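Local atomic coordinates of DMSP lyase (Ruegeria pomeroyi, PDB entry 5CU1), a protein that belongs to the cupin clan and holds an iron(III) ion within a barrel of antiparallel strands flanked by helices. Residues A[23-28]-A[73-78]. Numbering follows the deposited sequence.
Sequences LAEFQA and YAAIRD
While Glu-25 meets Ala-75 on one side of helix 74-83, the shortest polar bond lies on the side turned away from helix 17-32, where Arg-77 NH1 donates to Asp-78 OD1 over 2.8 Å. This salt bridge is nearly straight (173° at the hydrogen): the acceptor lies in the guanidinium plane, while NH1 reaches the syn side of the oxygen from a position tilted out of the carboxylate plane. A weak second bond runs from NH1 to Asp-78 OD2, and the methyl of Ala-74 lies against one face of the guanidinium toward its rim.

Across the interface no hydrogen bond forms. Instead, the carboxylate of Glu-25 lies broadside to the methyl of Ala-75, with OE1 3.6 Å from CB and OE2 little farther at 3.8 Å. A bend at chi2 (-65°) folds the Glu-25 chain to bring the carboxylate there. Closer to the backbones, Glu-25 CB packs on Ile-76 CB at 4.0 Å. Ile-76 is extended, with CG1 anti to the backbone N (chi1 -166°), and CD1 slips alongside helix 17-32, 3.9 Å from Glu-25 O and 4.2 Å from Phe-26 CB. The Phe-26 ring leads away from this methyl to pack on Leu-192 and Leu-194 of strand 189-196.

Segments 23-28 and 74-78 run roughly antiparallel, their axes approaching to 9.2 Å, beside the cupin strands. Ile-76 also touches Leu-29 farther along helix 17-32. Tyr-73, at the N-cap position of helix 74-83, sets its ring edge-to-face with Phe-148 of strand 144-150. With the salt bridge confined to one helix, the two segments are joined by van der Waals contact without a directional bond, largely aliphatic where buried Ile-76 rests on Glu-25 and Phe-26, and carboxylate-on-methyl at the exposed Ala-75.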
loop_
_atom_site.group_PDB
_atom_site.type_symbol
_atom_site.label_atom_id
_atom_site.label_comp_id
_atom_site.label_asym_id
_atom_site.label_seq_id
_atom_site.Cartn_x
_atom_site.Cartn_y
_atom_site.Cartn_z
ATOM N N LEU A 23 -2.306 4.468 -13.195
ATOM C CA LEU A 23 -3.448 5.245 -13.012
ATOM C C LEU A 23 -4.834 4.786 -13.597
ATOM O O LEU A 23 -5.752 4.692 -12.949
ATOM C CB LEU A 23 -3.127 6.680 -13.302
ATOM C CG LEU A 23 -4.250 7.588 -13.005
ATOM C CD1 LEU A 23 -4.511 7.927 -11.656
ATOM C CD2 LEU A 23 -3.743 8.825 -13.475
ATOM N N ALA A 24 -4.801 4.497 -14.849
ATOM C CA ALA A 24 -5.734 3.842 -15.595
ATOM C C ALA A 24 -6.172 2.476 -15.203
ATOM O O ALA A 24 -7.291 2.236 -15.298
ATOM C CB ALA A 24 -5.406 3.954 -17.025
ATOM N N GLU A 25 -5.276 1.698 -14.623
ATOM C CA GLU A 25 -5.677 0.539 -13.958
ATOM C C GLU A 25 -6.320 0.757 -12.575
ATOM O O GLU A 25 -7.192 0.108 -12.316
ATOM C CB GLU A 25 -4.651 -0.523 -13.918
ATOM C CG GLU A 25 -4.214 -1.170 -15.127
ATOM C CD GLU A 25 -5.190 -1.950 -15.841
ATOM O OE1 GLU A 25 -6.193 -2.266 -15.485
ATOM O OE2 GLU A 25 -4.937 -2.135 -16.908
ATOM N N PHE A 26 -5.859 1.764 -11.847
ATOM C CA PHE A 26 -6.443 2.281 -10.671
ATOM C C PHE A 26 -7.901 2.781 -10.788
ATOM O O PHE A 26 -8.652 2.338 -10.064
ATOM C CB PHE A 26 -5.490 3.109 -9.795
ATOM C CG PHE A 26 -6.130 3.671 -8.632
ATOM C CD1 PHE A 26 -6.483 2.915 -7.638
ATOM C CD2 PHE A 26 -6.521 4.974 -8.606
ATOM C CE1 PHE A 26 -7.221 3.381 -6.643
ATOM C CE2 PHE A 26 -7.244 5.447 -7.559
ATOM C CZ PHE A 26 -7.565 4.645 -6.566
ATOM N N GLN A 27 -8.133 3.667 -11.735
ATOM C CA GLN A 27 -9.349 4.351 -12.059
ATOM C C GLN A 27 -10.486 3.413 -12.398
ATOM O O GLN A 27 -11.579 3.598 -12.009
ATOM C CB GLN A 27 -9.058 5.390 -13.144
ATOM C CG GLN A 27 -8.434 6.597 -12.622
ATOM C CD GLN A 27 -7.905 7.489 -13.631
ATOM O OE1 GLN A 27 -7.474 7.055 -14.573
ATOM N NE2 GLN A 27 -7.970 8.776 -13.414
ATOM N N ALA A 28 -10.140 2.405 -13.170
ATOM C CA ALA A 28 -11.001 1.312 -13.524
ATOM C C ALA A 28 -11.263 0.401 -12.514
ATOM O O ALA A 28 -12.239 0.038 -12.488
ATOM C CB ALA A 28 -10.545 0.602 -14.752
ATOM N N TYR A 73 -7.341 -9.421 -10.580
ATOM C CA TYR A 73 -6.538 -8.263 -10.271
ATOM C C TYR A 73 -5.089 -8.288 -10.756
ATOM O O TYR A 73 -4.374 -7.517 -10.433
ATOM C CB TYR A 73 -6.596 -7.935 -8.730
ATOM C CG TYR A 73 -7.967 -7.880 -8.097
ATOM C CD1 TYR A 73 -8.808 -6.909 -8.410
ATOM C CD2 TYR A 73 -8.441 -8.881 -7.311
ATOM C CE1 TYR A 73 -10.043 -6.903 -7.941
ATOM C CE2 TYR A 73 -9.652 -8.857 -6.807
ATOM C CZ TYR A 73 -10.447 -7.831 -7.097
ATOM O OH TYR A 73 -11.587 -7.732 -6.728
ATOM N N ALA A 74 -4.776 -9.098 -11.715
ATOM C CA ALA A 74 -3.531 -9.165 -12.431
ATOM C C ALA A 74 -3.103 -8.038 -13.138
ATOM O O ALA A 74 -2.023 -7.726 -13.098
ATOM C CB ALA A 74 -3.419 -10.370 -13.255
ATOM N N ALA A 75 -3.963 -7.262 -13.718
ATOM C CA ALA A 75 -3.513 -6.057 -14.425
ATOM C C ALA A 75 -2.789 -4.994 -13.657
ATOM O O ALA A 75 -1.882 -4.530 -14.052
ATOM C CB ALA A 75 -4.614 -5.475 -15.222
ATOM N N ILE A 76 -3.381 -4.697 -12.539
ATOM C CA ILE A 76 -3.003 -3.680 -11.629
ATOM C C ILE A 76 -1.863 -4.039 -10.858
ATOM O O ILE A 76 -1.106 -3.308 -10.725
ATOM C CB ILE A 76 -4.216 -3.025 -10.879
ATOM C CG1 ILE A 76 -3.813 -1.776 -10.208
ATOM C CG2 ILE A 76 -4.829 -3.938 -9.931
ATOM C CD1 ILE A 76 -4.805 -1.064 -9.448
ATOM N N ARG A 77 -1.844 -5.217 -10.407
ATOM C CA ARG A 77 -0.749 -5.842 -9.932
ATOM C C ARG A 77 0.511 -5.720 -10.790
ATOM O O ARG A 77 1.412 -5.382 -10.305
ATOM C CB ARG A 77 -1.082 -7.186 -9.619
ATOM C CG ARG A 77 -0.003 -8.010 -9.016
ATOM C CD ARG A 77 0.527 -8.969 -9.938
ATOM N NE ARG A 77 -0.010 -10.239 -9.966
ATOM C CZ ARG A 77 -0.004 -11.150 -10.897
ATOM N NH1 ARG A 77 0.296 -11.209 -12.034
ATOM N NH2 ARG A 77 -0.449 -12.118 -10.611
ATOM N N ASP A 78 0.461 -6.081 -12.037
ATOM C CA ASP A 78 1.482 -5.992 -13.028
ATOM C C ASP A 78 1.936 -4.604 -13.289
ATOM O O ASP A 78 3.002 -4.334 -13.276
ATOM C CB ASP A 78 1.221 -6.830 -14.260
ATOM C CG ASP A 78 0.989 -8.319 -13.971
ATOM O OD1 ASP A 78 1.401 -8.899 -13.166
ATOM O OD2 ASP A 78 0.402 -9.020 -14.592
#